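CYCLIN domain-containing protein (Chaetomium thermophilum, PDB 6Z3U) is the cyclin subunit of the CDK-activating kinase complex, where it probably regulates the activity of its partner cyclin-dependent kinase. Local coordinates at residues D108-T113 against V185-R190; L137-F141 against F156-R162; Y93-L98 against A114-K119; E86-V90 against N125-T129. One frame throughout, in Å; residues are numbered along the deposited sequence.

Contact 1 (D108-T113 against V185-R190); sequences DEIKAT and VKHPFR
Residues 108-113 form the first turn and a half of helix 108-124, and the opposing segment is extended from Val185 to His187 before Pro188 takes the N-cap position and Phe189-Arg190 begin helix 189-200. CA atoms pair antiparallel: Glu109 with His187 at 7.2 Å, Thr113 with Val185 at 6.3 Å. Asp108 lays CB over the face of the Phe189 ring, 4.4 Å from CZ; its carboxylate turns instead to a salt bridge with Arg222. Glu109, chi1 m, reaches out so that OE2 accepts from Arg190 NH2 at 3.1 Å in a salt bridge. Arg190, chi1 t, is shared across the assembly, its guanidinium also meeting Glu53 of the RING-type chain and Asp247 of the kinase chain. The contact joins the N-terminal cyclin repeat to what is probably the start of the second, tandem repeats being the hallmark of cyclins. Ala112 turns its methyl over one face of the His187 ring in a CH-pi contact, CB lying 3.5 Å from the ring centroid, and also meets Phe189 CE2 at 3.6 Å. Thr113 OG1 accepts from His187 NE2 at 2.7 Å; with ND1 bonded to Tyr231, this buried imidazole uses both nitrogens. Val185 CB lies 4.3 Å from Thr113 OG1.

Contact 2 (L137-F141 against F156-R162); sequences LVALF and FAKTFGR
This is a buried contact of leucine and phenylalanine side chains inside the N-terminal cyclin repeat, where helix 132-146 meets the end of helix 153-159 and the turn after it. Residues 137-141 are regular helix. The second segment is helical through its first residues and ends in a Schellman motif: Arg162 N bonds Ala157 O at 2.8 Å, Gly161 N bonds Lys158 O at 2.9 Å, and Gly161 is the C-prime residue, its positive phi suited to glycine. CA atoms are nearest at Phe141-Phe156 (7.4 Å) and Leu137-Phe160 (8.5 Å). Both Phe141 and Phe156 have chi1 t, and the edge of Phe141 addresses the face of Phe156 in a T-shaped pair, centroids 5.0 Å apart and planes at 72°. Leu137, chi1 m and chi2 t, sets CD2 over the face of Phe160, 3.8 Å from its centroid, and 4.0 Å from Phe156 CE2; its CD1 lies over the guanidinium of Arg162, which forms a salt bridge with Glu134. Leu140 completes the apolar seam, CB 3.9 Å from Phe156 CZ and CD1 3.8 Å from Phe160 CE1. Packing of this kind between helices 132-146 and 153-159 belongs to the all-helical cyclin box.

Contact 3 (Y93-L98 against A114-K119); sequences YTAELL and AATFFK
Two regular helical segments run nearly antiparallel here, axes 9.9 Å apart at closest approach and crossing at 158°, with Thr94 and Ala115 nearest at 6.1 Å between CA atoms. A prominent bump is the Phe118 ring. With chi1 t it enters a hollow bounded by Tyr93, Thr94 and Leu97: CZ lies 3.7 Å from Tyr93 CB, CD2 3.4 Å from Thr94 OG1, and Phe118 CB 3.9 Å from Leu97 CD1. In return Leu97, also chi1 t, fills the shallow ground that small residues provide, CD2 standing 4.1 Å from Ala114 CB and 4.0 Å from Ala115 CB. Ala115 CB is itself nestled among Leu97, Thr94 CG2 and Leu98 CD2, the last two each at 4.1 Å. Thr94 can be buried because its hydroxyl bonds Val90 O one turn back. Within this antiparallel pair of the cyclin box, helix 83-103 also rests Leu97 on Leu136 of helix 132-146 and Leu98 on helix 224-227, while Phe118 meets Tyr122 of its own helix edge-to-face.

Contact 4 (E86-V90 against N125-T129); sequences ELLLV and NSIMT
An ST turn in the loop between helices 108-124 and 132-146 of the cyclin box forms one side of this contact: Ser126 OG accepts from Met128 N at 2.9 Å, a role serine fills well because its short side chain folds back on its own backbone. The other side is regular helix, residues 86-90 of helix 83-103. In the loop, Ser126 is extended, and from Ile127 onward the torsions are helical without regular helical bonding, although Thr129 N bonds Ser126 O at 3.1 Å. The closest CA pair is Glu86-Ile127 at 6.3 Å. Ile127, with chi1 and chi2 both m, is the apolar plug: its CG1 lies 3.7 Å from Val90 CG2, its CG2 4.3 Å from Leu89 CD1, and its CB 3.7 Å from the aliphatic CG of Glu86. Branched and hydrophobic, it suits a site lined by a leucine, a valine and a methylene. Beyond that methylene the Glu86 carboxylate reaches the turn, where Ser126 OG gives OE2 a weak hydrogen bond at 3.3 Å; OE1 is 3.2 Å from Met128 CE and has its stronger partner in Asn36. Asn36 belongs to helix 25-48, which also carries Ala39 against Ser126 and Ile43 against Met128, while helix 343-358 brings Leu357 onto Ile127 and Met128, and Ile353 onto Leu89.

In the fold
The centre of contact 3 lies about 5 Å from the centre of the chain, and this contact links the other three. Contact 1 shares helix 108-124 with it, Val185 CG2 touching Phe117 CE1 at 3.4 Å; contact 2 abuts it through Ala139 O and Ala114 CB at 3.0 Å; contact 4 shares helix 83-103, with Val90 O 3.7 Å from Phe118 CE2. Contacts 1 and 4 lie apart, centres about 23 Å from each other. No other protein chain touches the segments of contact 3, whereas the kinase chain reaches the other three: its Asp247 pairs with Arg190, its Asp132 packs on Phe141, and its Asp79 meets Asn125 and Thr129.

Contact 1 (D108-T113 against V185-R190)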
loop_
_atom_site.group_PDB
_atom_site.type_symbol
_atom_site.label_atom_id
_atom_site.label_comp_id
_atom_site.label_asym_id
_atom_site.label_seq_id
_atom_site.Cartn_x
_atom_site.Cartn_y
_atom_site.Cartn_z
ATOM N N ASP A 108 10.311 -10.508 5.820
ATOM C CA ASP A 108 10.090 -11.256 4.587
ATOM C C ASP A 108 9.325 -10.426 3.563
ATOM O O ASP A 108 9.591 -10.511 2.360
ATOM C CB ASP A 108 9.339 -12.554 4.885
ATOM C CG ASP A 108 10.207 -13.590 5.581
ATOM O OD1 ASP A 108 11.441 -13.400 5.643
ATOM O OD2 ASP A 108 9.650 -14.600 6.066
ATOM N N GLU A 109 8.355 -9.630 4.018
ATOM C CA GLU A 109 7.590 -8.808 3.083
ATOM C C GLU A 109 8.461 -7.742 2.435
ATOM O O GLU A 109 8.250 -7.403 1.265
ATOM C CB GLU A 109 6.404 -8.168 3.800
ATOM C CG GLU A 109 5.382 -9.165 4.321
ATOM C CD GLU A 109 3.962 -8.795 3.938
ATOM O OE1 GLU A 109 3.338 -9.540 3.155
ATOM O OE2 GLU A 109 3.475 -7.746 4.414
ATOM N N ILE A 110 9.437 -7.201 3.168
ATOM C CA ILE A 110 10.345 -6.221 2.580
ATOM C C ILE A 110 11.224 -6.885 1.527
ATOM O O ILE A 110 11.343 -6.399 0.397
ATOM C CB ILE A 110 11.188 -5.543 3.675
ATOM C CG1 ILE A 110 10.327 -4.554 4.467
ATOM C CG2 ILE A 110 12.389 -4.836 3.063
ATOM C CD1 ILE A 110 11.034 -3.911 5.647
ATOM N N LYS A 111 11.853 -8.007 1.884
ATOM C CA LYS A 111 12.691 -8.728 0.932
ATOM C C LYS A 111 11.937 -9.000 -0.363
ATOM O O LYS A 111 12.422 -8.698 -1.458
ATOM C CB LYS A 111 13.166 -10.044 1.546
ATOM C CG LYS A 111 14.004 -9.899 2.798
ATOM C CD LYS A 111 14.309 -11.264 3.399
ATOM C CE LYS A 111 15.102 -11.140 4.686
ATOM N NZ LYS A 111 14.763 -12.219 5.652
ATOM N N ALA A 112 10.736 -9.571 -0.250
ATOM C CA ALA A 112 9.982 -9.943 -1.440
ATOM C C ALA A 112 9.619 -8.721 -2.272
ATOM O O ALA A 112 9.636 -8.776 -3.507
ATOM C CB ALA A 112 8.725 -10.715 -1.037
ATOM N N THR A 113 9.287 -7.606 -1.615
ATOM C CA THR A 113 8.956 -6.389 -2.349
ATOM C C THR A 113 10.188 -5.799 -3.022
ATOM O O THR A 113 10.128 -5.382 -4.185
ATOM C CB THR A 113 8.326 -5.366 -1.409
ATOM O OG1 THR A 113 7.040 -5.835 -0.984
ATOM C CG2 THR A 113 8.168 -4.023 -2.109
ATOM N N VAL A 185 2.598 -4.442 -3.949
ATOM C CA VAL A 185 2.998 -5.774 -4.383
ATOM C C VAL A 185 2.377 -6.792 -3.439
ATOM O O VAL A 185 2.377 -6.603 -2.217
ATOM C CB VAL A 185 4.529 -5.935 -4.413
ATOM C CG1 VAL A 185 4.906 -7.230 -5.114
ATOM C CG2 VAL A 185 5.184 -4.738 -5.085
ATOM N N LYS A 186 1.862 -7.877 -4.006
ATOM C CA LYS A 186 1.100 -8.871 -3.266
ATOM C C LYS A 186 1.949 -10.123 -3.114
ATOM O O LYS A 186 2.440 -10.669 -4.107
ATOM C CB LYS A 186 -0.216 -9.187 -3.979
ATOM C CG LYS A 186 -1.102 -7.964 -4.166
ATOM C CD LYS A 186 -2.325 -8.276 -5.006
ATOM C CE LYS A 186 -3.312 -7.120 -4.986
ATOM N NZ LYS A 186 -3.733 -6.752 -3.603
ATOM N N HIS A 187 2.126 -10.565 -1.876
ATOM C CA HIS A 187 2.971 -11.705 -1.568
ATOM C C HIS A 187 2.149 -12.867 -1.027
ATOM O O HIS A 187 1.051 -12.673 -0.497
ATOM C CB HIS A 187 4.042 -11.313 -0.542
ATOM C CG HIS A 187 4.893 -10.162 -0.975
ATOM N ND1 HIS A 187 5.666 -10.197 -2.116
ATOM C CD2 HIS A 187 5.091 -8.941 -0.424
ATOM C CE1 HIS A 187 6.302 -9.048 -2.250
ATOM N NE2 HIS A 187 5.972 -8.269 -1.234
ATOM N N PRO A 188 2.661 -14.096 -1.130
ATOM C CA PRO A 188 1.900 -15.269 -0.664
ATOM C C PRO A 188 2.229 -15.729 0.752
ATOM O O PRO A 188 1.721 -16.780 1.159
ATOM C CB PRO A 188 2.316 -16.343 -1.679
ATOM C CG PRO A 188 3.572 -15.806 -2.387
ATOM C CD PRO A 188 3.937 -14.509 -1.733
ATOM N N PHE A 189 3.050 -14.989 1.498
ATOM C CA PHE A 189 3.406 -15.420 2.846
ATOM C C PHE A 189 2.177 -15.473 3.745
ATOM O O PHE A 189 1.896 -16.500 4.373
ATOM C CB PHE A 189 4.467 -14.488 3.432
ATOM C CG PHE A 189 5.686 -14.336 2.567
ATOM C CD1 PHE A 189 6.622 -15.354 2.480
ATOM C CD2 PHE A 189 5.896 -13.176 1.843
ATOM C CE1 PHE A 189 7.742 -15.217 1.684
ATOM C CE2 PHE A 189 7.016 -13.034 1.047
ATOM C CZ PHE A 189 7.940 -14.057 0.967
ATOM N N ARG A 190 1.426 -14.373 3.818
ATOM C CA ARG A 190 0.220 -14.366 4.637
ATOM C C ARG A 190 -0.831 -15.320 4.087
ATOM O O ARG A 190 -1.604 -15.901 4.858
ATOM C CB ARG A 190 -0.343 -12.951 4.730
ATOM C CG ARG A 190 -1.325 -12.754 5.870
ATOM C CD ARG A 190 -1.793 -11.312 5.946
ATOM N NE ARG A 190 -0.709 -10.398 6.300
ATOM C CZ ARG A 190 0.032 -9.724 5.423
ATOM N NH1 ARG A 190 -0.180 -9.848 4.119
ATOM N NH2 ARG A 190 0.993 -8.921 5.857
#

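Contact 2 (L137-F141 against F156-R162)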
loop_
_atom_site.group_PDB
_atom_site.type_symbol
_atom_site.label_atom_id
_atom_site.label_comp_id
_atom_site.label_asym_id
_atom_site.label_seq_id
_atom_site.Cartn_x
_atom_site.Cartn_y
_atom_site.Cartn_z
ATOM N N LEU A 137 20.818 -2.177 -4.132
ATOM C CA LEU A 137 20.624 -1.463 -2.876
ATOM C C LEU A 137 19.394 -0.566 -2.931
ATOM O O LEU A 137 18.677 -0.424 -1.934
ATOM C CB LEU A 137 21.870 -0.644 -2.548
ATOM C CG LEU A 137 23.014 -1.418 -1.893
ATOM C CD1 LEU A 137 24.311 -0.628 -1.952
ATOM C CD2 LEU A 137 22.653 -1.748 -0.456
ATOM N N VAL A 138 19.137 0.054 -4.086
ATOM C CA VAL A 138 17.984 0.941 -4.213
ATOM C C VAL A 138 16.688 0.165 -4.019
ATOM O O VAL A 138 15.756 0.640 -3.359
ATOM C CB VAL A 138 18.013 1.653 -5.578
ATOM C CG1 VAL A 138 16.782 2.521 -5.745
ATOM C CG2 VAL A 138 19.287 2.480 -5.720
ATOM N N ALA A 139 16.609 -1.040 -4.587
ATOM C CA ALA A 139 15.393 -1.836 -4.456
ATOM C C ALA A 139 15.131 -2.230 -3.008
ATOM O O ALA A 139 13.970 -2.355 -2.601
ATOM C CB ALA A 139 15.487 -3.084 -5.334
ATOM N N LEU A 140 16.190 -2.439 -2.222
ATOM C CA LEU A 140 16.010 -2.731 -0.803
ATOM C C LEU A 140 15.569 -1.488 -0.038
ATOM O O LEU A 140 14.688 -1.564 0.825
ATOM C CB LEU A 140 17.305 -3.288 -0.216
ATOM C CG LEU A 140 17.563 -4.778 -0.451
ATOM C CD1 LEU A 140 19.020 -5.116 -0.189
ATOM C CD2 LEU A 140 16.666 -5.622 0.429
ATOM N N PHE A 141 16.168 -0.336 -0.341
ATOM C CA PHE A 141 15.803 0.892 0.356
ATOM C C PHE A 141 14.375 1.308 0.022
ATOM O O PHE A 141 13.599 1.668 0.915
ATOM C CB PHE A 141 16.783 2.008 -0.000
ATOM C CG PHE A 141 16.520 3.298 0.720
ATOM C CD1 PHE A 141 16.747 3.405 2.080
ATOM C CD2 PHE A 141 16.052 4.405 0.034
ATOM C CE1 PHE A 141 16.509 4.590 2.745
ATOM C CE2 PHE A 141 15.815 5.593 0.691
ATOM C CZ PHE A 141 16.044 5.686 2.049
ATOM N N PHE A 156 20.745 3.311 6.731
ATOM C CA PHE A 156 20.663 2.264 5.717
ATOM C C PHE A 156 22.026 2.009 5.087
ATOM O O PHE A 156 22.410 0.854 4.864
ATOM C CB PHE A 156 19.637 2.648 4.649
ATOM C CG PHE A 156 19.418 1.585 3.610
ATOM C CD1 PHE A 156 18.384 0.673 3.745
ATOM C CD2 PHE A 156 20.245 1.494 2.502
ATOM C CE1 PHE A 156 18.179 -0.308 2.794
ATOM C CE2 PHE A 156 20.045 0.513 1.550
ATOM C CZ PHE A 156 19.010 -0.388 1.696
ATOM N N ALA A 157 22.771 3.075 4.784
ATOM C CA ALA A 157 24.096 2.911 4.198
ATOM C C ALA A 157 25.062 2.260 5.180
ATOM O O ALA A 157 25.943 1.497 4.767
ATOM C CB ALA A 157 24.634 4.265 3.736
ATOM N N LYS A 158 24.919 2.557 6.475
ATOM C CA LYS A 158 25.752 1.910 7.485
ATOM C C LYS A 158 25.646 0.394 7.399
ATOM O O LYS A 158 26.661 -0.310 7.325
ATOM C CB LYS A 158 25.335 2.371 8.883
ATOM C CG LYS A 158 26.487 2.681 9.821
ATOM C CD LYS A 158 26.048 3.282 11.171
ATOM C CE LYS A 158 25.008 2.454 11.962
ATOM N NZ LYS A 158 23.708 2.159 11.278
ATOM N N THR A 159 24.418 -0.126 7.412
ATOM C CA THR A 159 24.223 -1.569 7.491
ATOM C C THR A 159 24.851 -2.292 6.309
ATOM O O THR A 159 25.228 -3.463 6.429
ATOM C CB THR A 159 22.732 -1.886 7.574
ATOM O OG1 THR A 159 22.071 -1.378 6.410
ATOM C CG2 THR A 159 22.118 -1.249 8.815
ATOM N N PHE A 160 24.975 -1.621 5.162
ATOM C CA PHE A 160 25.583 -2.212 3.977
ATOM C C PHE A 160 26.988 -1.677 3.717
ATOM O O PHE A 160 27.489 -1.782 2.593
ATOM C CB PHE A 160 24.687 -1.981 2.760
ATOM C CG PHE A 160 23.370 -2.700 2.835
ATOM C CD1 PHE A 160 23.170 -3.881 2.144
ATOM C CD2 PHE A 160 22.335 -2.197 3.603
ATOM C CE1 PHE A 160 21.961 -4.543 2.213
ATOM C CE2 PHE A 160 21.123 -2.856 3.675
ATOM C CZ PHE A 160 20.938 -4.031 2.980
ATOM N N GLY A 161 27.633 -1.113 4.732
ATOM C CA GLY A 161 29.009 -0.657 4.571
ATOM C C GLY A 161 29.208 0.294 3.415
ATOM O O GLY A 161 30.255 0.263 2.755
ATOM N N ARG A 162 28.221 1.147 3.148
ATOM C CA ARG A 162 28.300 2.129 2.074
ATOM C C ARG A 162 28.679 3.477 2.676
ATOM O O ARG A 162 27.957 4.007 3.528
ATOM C CB ARG A 162 26.974 2.222 1.321
ATOM C CG ARG A 162 26.989 3.185 0.140
ATOM C CD ARG A 162 28.048 2.809 -0.889
ATOM N NE ARG A 162 27.852 1.457 -1.407
ATOM C CZ ARG A 162 27.278 1.166 -2.573
ATOM N NH1 ARG A 162 26.836 2.129 -3.371
ATOM N NH2 ARG A 162 27.153 -0.101 -2.944
#

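Contact 3 (Y93-L98 against A114-K119)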
loop_
_atom_site.group_PDB
_atom_site.type_symbol
_atom_site.label_atom_id
_atom_site.label_comp_id
_atom_site.label_asym_id
_atom_site.label_seq_id
_atom_site.Cartn_x
_atom_site.Cartn_y
_atom_site.Cartn_z
ATOM N N TYR A 93 21.873 -11.291 -9.252
ATOM C CA TYR A 93 21.787 -10.162 -8.336
ATOM C C TYR A 93 20.494 -10.157 -7.532
ATOM O O TYR A 93 20.450 -9.534 -6.465
ATOM C CB TYR A 93 21.933 -8.850 -9.111
ATOM C CG TYR A 93 23.363 -8.567 -9.521
ATOM C CD1 TYR A 93 24.332 -8.276 -8.568
ATOM C CD2 TYR A 93 23.748 -8.598 -10.855
ATOM C CE1 TYR A 93 25.642 -8.025 -8.933
ATOM C CE2 TYR A 93 25.058 -8.346 -11.230
ATOM C CZ TYR A 93 26.000 -8.059 -10.262
ATOM O OH TYR A 93 27.306 -7.804 -10.617
ATOM N N THR A 94 19.445 -10.827 -8.011
ATOM C CA THR A 94 18.258 -11.010 -7.179
ATOM C C THR A 94 18.564 -11.915 -5.991
ATOM O O THR A 94 18.038 -11.707 -4.892
ATOM C CB THR A 94 17.110 -11.590 -8.009
ATOM O OG1 THR A 94 16.874 -10.760 -9.153
ATOM C CG2 THR A 94 15.835 -11.670 -7.180
ATOM N N ALA A 95 19.405 -12.932 -6.196
ATOM C CA ALA A 95 19.817 -13.781 -5.084
ATOM C C ALA A 95 20.730 -13.023 -4.131
ATOM O O ALA A 95 20.633 -13.186 -2.910
ATOM C CB ALA A 95 20.513 -15.035 -5.613
ATOM N N GLU A 96 21.627 -12.194 -4.670
ATOM C CA GLU A 96 22.481 -11.376 -3.816
ATOM C C GLU A 96 21.653 -10.363 -3.038
ATOM O O GLU A 96 21.941 -10.079 -1.869
ATOM C CB GLU A 96 23.545 -10.670 -4.659
ATOM C CG GLU A 96 24.592 -9.920 -3.844
ATOM C CD GLU A 96 25.741 -9.412 -4.696
ATOM O OE1 GLU A 96 25.552 -8.414 -5.422
ATOM O OE2 GLU A 96 26.833 -10.015 -4.643
ATOM N N LEU A 97 20.620 -9.807 -3.674
ATOM C CA LEU A 97 19.719 -8.895 -2.979
ATOM C C LEU A 97 19.076 -9.579 -1.781
ATOM O O LEU A 97 19.042 -9.023 -0.677
ATOM C CB LEU A 97 18.657 -8.384 -3.955
ATOM C CG LEU A 97 17.631 -7.378 -3.435
ATOM C CD1 LEU A 97 17.199 -6.445 -4.554
ATOM C CD2 LEU A 97 16.419 -8.085 -2.850
ATOM N N LEU A 98 18.564 -10.798 -1.979
ATOM C CA LEU A 98 17.951 -11.535 -0.879
ATOM C C LEU A 98 18.965 -11.822 0.220
ATOM O O LEU A 98 18.681 -11.636 1.409
ATOM C CB LEU A 98 17.338 -12.836 -1.400
ATOM C CG LEU A 98 16.144 -12.708 -2.346
ATOM C CD1 LEU A 98 15.706 -14.076 -2.844
ATOM C CD2 LEU A 98 14.992 -12.003 -1.659
ATOM N N ALA A 114 11.312 -5.744 -2.305
ATOM C CA ALA A 114 12.545 -5.232 -2.895
ATOM C C ALA A 114 12.965 -6.075 -4.091
ATOM O O ALA A 114 13.339 -5.542 -5.142
ATOM C CB ALA A 114 13.653 -5.197 -1.843
ATOM N N ALA A 115 12.921 -7.401 -3.945
ATOM C CA ALA A 115 13.284 -8.274 -5.055
ATOM C C ALA A 115 12.361 -8.061 -6.249
ATOM O O ALA A 115 12.821 -8.002 -7.395
ATOM C CB ALA A 115 13.246 -9.734 -4.604
ATOM N N THR A 116 11.055 -7.935 -5.998
ATOM C CA THR A 116 10.106 -7.741 -7.091
ATOM C C THR A 116 10.344 -6.413 -7.801
ATOM O O THR A 116 10.303 -6.347 -9.035
ATOM C CB THR A 116 8.673 -7.820 -6.563
ATOM O OG1 THR A 116 8.453 -9.103 -5.963
ATOM C CG2 THR A 116 7.675 -7.617 -7.695
ATOM N N PHE A 117 10.587 -5.341 -7.040
ATOM C CA PHE A 117 10.958 -4.073 -7.660
ATOM C C PHE A 117 12.197 -4.235 -8.536
ATOM O O PHE A 117 12.285 -3.647 -9.620
ATOM C CB PHE A 117 11.214 -3.007 -6.592
ATOM C CG PHE A 117 9.971 -2.503 -5.907
ATOM C CD1 PHE A 117 8.707 -2.842 -6.364
ATOM C CD2 PHE A 117 10.075 -1.673 -4.802
ATOM C CE1 PHE A 117 7.574 -2.371 -5.729
ATOM C CE2 PHE A 117 8.945 -1.196 -4.163
ATOM C CZ PHE A 117 7.693 -1.547 -4.627
ATOM N N PHE A 118 13.170 -5.024 -8.076
ATOM C CA PHE A 118 14.379 -5.240 -8.862
ATOM C C PHE A 118 14.053 -5.948 -10.172
ATOM O O PHE A 118 14.500 -5.528 -11.245
ATOM C CB PHE A 118 15.394 -6.035 -8.039
ATOM C CG PHE A 118 16.731 -6.192 -8.708
ATOM C CD1 PHE A 118 17.694 -5.202 -8.602
ATOM C CD2 PHE A 118 17.035 -7.342 -9.419
ATOM C CE1 PHE A 118 18.922 -5.346 -9.212
ATOM C CE2 PHE A 118 18.264 -7.492 -10.028
ATOM C CZ PHE A 118 19.209 -6.493 -9.924
ATOM N N LYS A 119 13.259 -7.021 -10.106
ATOM C CA LYS A 119 12.897 -7.743 -11.321
ATOM C C LYS A 119 12.056 -6.876 -12.247
ATOM O O LYS A 119 12.224 -6.912 -13.472
ATOM C CB LYS A 119 12.134 -9.023 -10.975
ATOM C CG LYS A 119 12.944 -10.064 -10.227
ATOM C CD LYS A 119 12.104 -11.303 -9.931
ATOM C CE LYS A 119 12.306 -12.392 -10.977
ATOM N NZ LYS A 119 13.738 -12.768 -11.169
#

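Contact 4 (E86-V90 against N125-T129)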
loop_
_atom_site.group_PDB
_atom_site.type_symbol
_atom_site.label_atom_id
_atom_site.label_comp_id
_atom_site.label_asym_id
_atom_site.label_seq_id
_atom_site.Cartn_x
_atom_site.Cartn_y
_atom_site.Cartn_z
ATOM N N GLU A 86 21.635 -11.242 -20.106
ATOM C CA GLU A 86 21.053 -10.142 -19.348
ATOM C C GLU A 86 20.176 -10.681 -18.228
ATOM O O GLU A 86 20.276 -10.242 -17.077
ATOM C CB GLU A 86 20.257 -9.237 -20.290
ATOM C CG GLU A 86 20.378 -7.748 -20.002
ATOM C CD GLU A 86 19.692 -6.896 -21.055
ATOM O OE1 GLU A 86 20.251 -6.760 -22.163
ATOM O OE2 GLU A 86 18.605 -6.354 -20.774
ATOM N N LEU A 87 19.309 -11.646 -18.553
ATOM C CA LEU A 87 18.441 -12.253 -17.550
ATOM C C LEU A 87 19.235 -13.041 -16.518
ATOM O O LEU A 87 18.792 -13.185 -15.373
ATOM C CB LEU A 87 17.422 -13.164 -18.236
ATOM C CG LEU A 87 16.359 -13.839 -17.368
ATOM C CD1 LEU A 87 15.621 -12.820 -16.524
ATOM C CD2 LEU A 87 15.390 -14.610 -18.252
ATOM N N LEU A 88 20.398 -13.570 -16.906
ATOM C CA LEU A 88 21.209 -14.343 -15.969
ATOM C C LEU A 88 21.763 -13.457 -14.861
ATOM O O LEU A 88 21.788 -13.859 -13.692
ATOM C CB LEU A 88 22.340 -15.048 -16.719
ATOM C CG LEU A 88 22.855 -16.367 -16.133
ATOM C CD1 LEU A 88 23.820 -17.039 -17.099
ATOM C CD2 LEU A 88 23.526 -16.151 -14.790
ATOM N N LEU A 89 22.212 -12.248 -15.203
ATOM C CA LEU A 89 22.732 -11.350 -14.178
ATOM C C LEU A 89 21.620 -10.868 -13.255
ATOM O O LEU A 89 21.841 -10.681 -12.054
ATOM C CB LEU A 89 23.442 -10.163 -14.825
ATOM C CG LEU A 89 24.787 -10.442 -15.499
ATOM C CD1 LEU A 89 25.409 -9.143 -15.998
ATOM C CD2 LEU A 89 25.740 -11.157 -14.554
ATOM N N VAL A 90 20.418 -10.659 -13.796
ATOM C CA VAL A 90 19.292 -10.272 -12.952
ATOM C C VAL A 90 19.018 -11.353 -11.915
ATOM O O VAL A 90 18.775 -11.060 -10.738
ATOM C CB VAL A 90 18.048 -9.987 -13.811
ATOM C CG1 VAL A 90 16.822 -9.795 -12.926
ATOM C CG2 VAL A 90 18.277 -8.767 -14.676
ATOM N N ASN A 125 13.793 -1.880 -18.215
ATOM C CA ASN A 125 15.114 -1.318 -18.440
ATOM C C ASN A 125 16.109 -2.454 -18.609
ATOM O O ASN A 125 15.921 -3.550 -18.074
ATOM C CB ASN A 125 15.547 -0.414 -17.281
ATOM C CG ASN A 125 14.631 0.774 -17.097
ATOM O OD1 ASN A 125 14.285 1.461 -18.058
ATOM N ND2 ASN A 125 14.222 1.016 -15.861
ATOM N N SER A 126 17.158 -2.190 -19.375
ATOM C CA SER A 126 18.190 -3.179 -19.635
ATOM C C SER A 126 19.327 -3.042 -18.636
ATOM O O SER A 126 19.593 -1.958 -18.112
ATOM C CB SER A 126 18.731 -3.038 -21.058
ATOM O OG SER A 126 20.093 -3.427 -21.103
ATOM N N ILE A 127 20.004 -4.164 -18.371
ATOM C CA ILE A 127 21.157 -4.162 -17.478
ATOM C C ILE A 127 22.303 -3.337 -18.044
ATOM O O ILE A 127 23.158 -2.861 -17.288
ATOM C CB ILE A 127 21.602 -5.614 -17.209
ATOM C CG1 ILE A 127 20.610 -6.311 -16.278
ATOM C CG2 ILE A 127 22.998 -5.650 -16.606
ATOM C CD1 ILE A 127 20.769 -5.936 -14.820
ATOM N N MET A 128 22.358 -3.168 -19.366
ATOM C CA MET A 128 23.398 -2.365 -19.993
ATOM C C MET A 128 23.154 -0.867 -19.861
ATOM O O MET A 128 24.019 -0.082 -20.264
ATOM C CB MET A 128 23.511 -2.728 -21.477
ATOM C CG MET A 128 23.905 -4.165 -21.726
ATOM S SD MET A 128 24.044 -4.552 -23.478
ATOM C CE MET A 128 22.361 -5.001 -23.883
ATOM N N THR A 129 22.006 -0.454 -19.317
ATOM C CA THR A 129 21.669 0.956 -19.160
ATOM C C THR A 129 21.945 1.475 -17.753
ATOM O O THR A 129 22.547 2.542 -17.597
ATOM C CB THR A 129 20.195 1.185 -19.515
ATOM O OG1 THR A 129 19.875 0.472 -20.715
ATOM C CG2 THR A 129 19.921 2.664 -19.728
#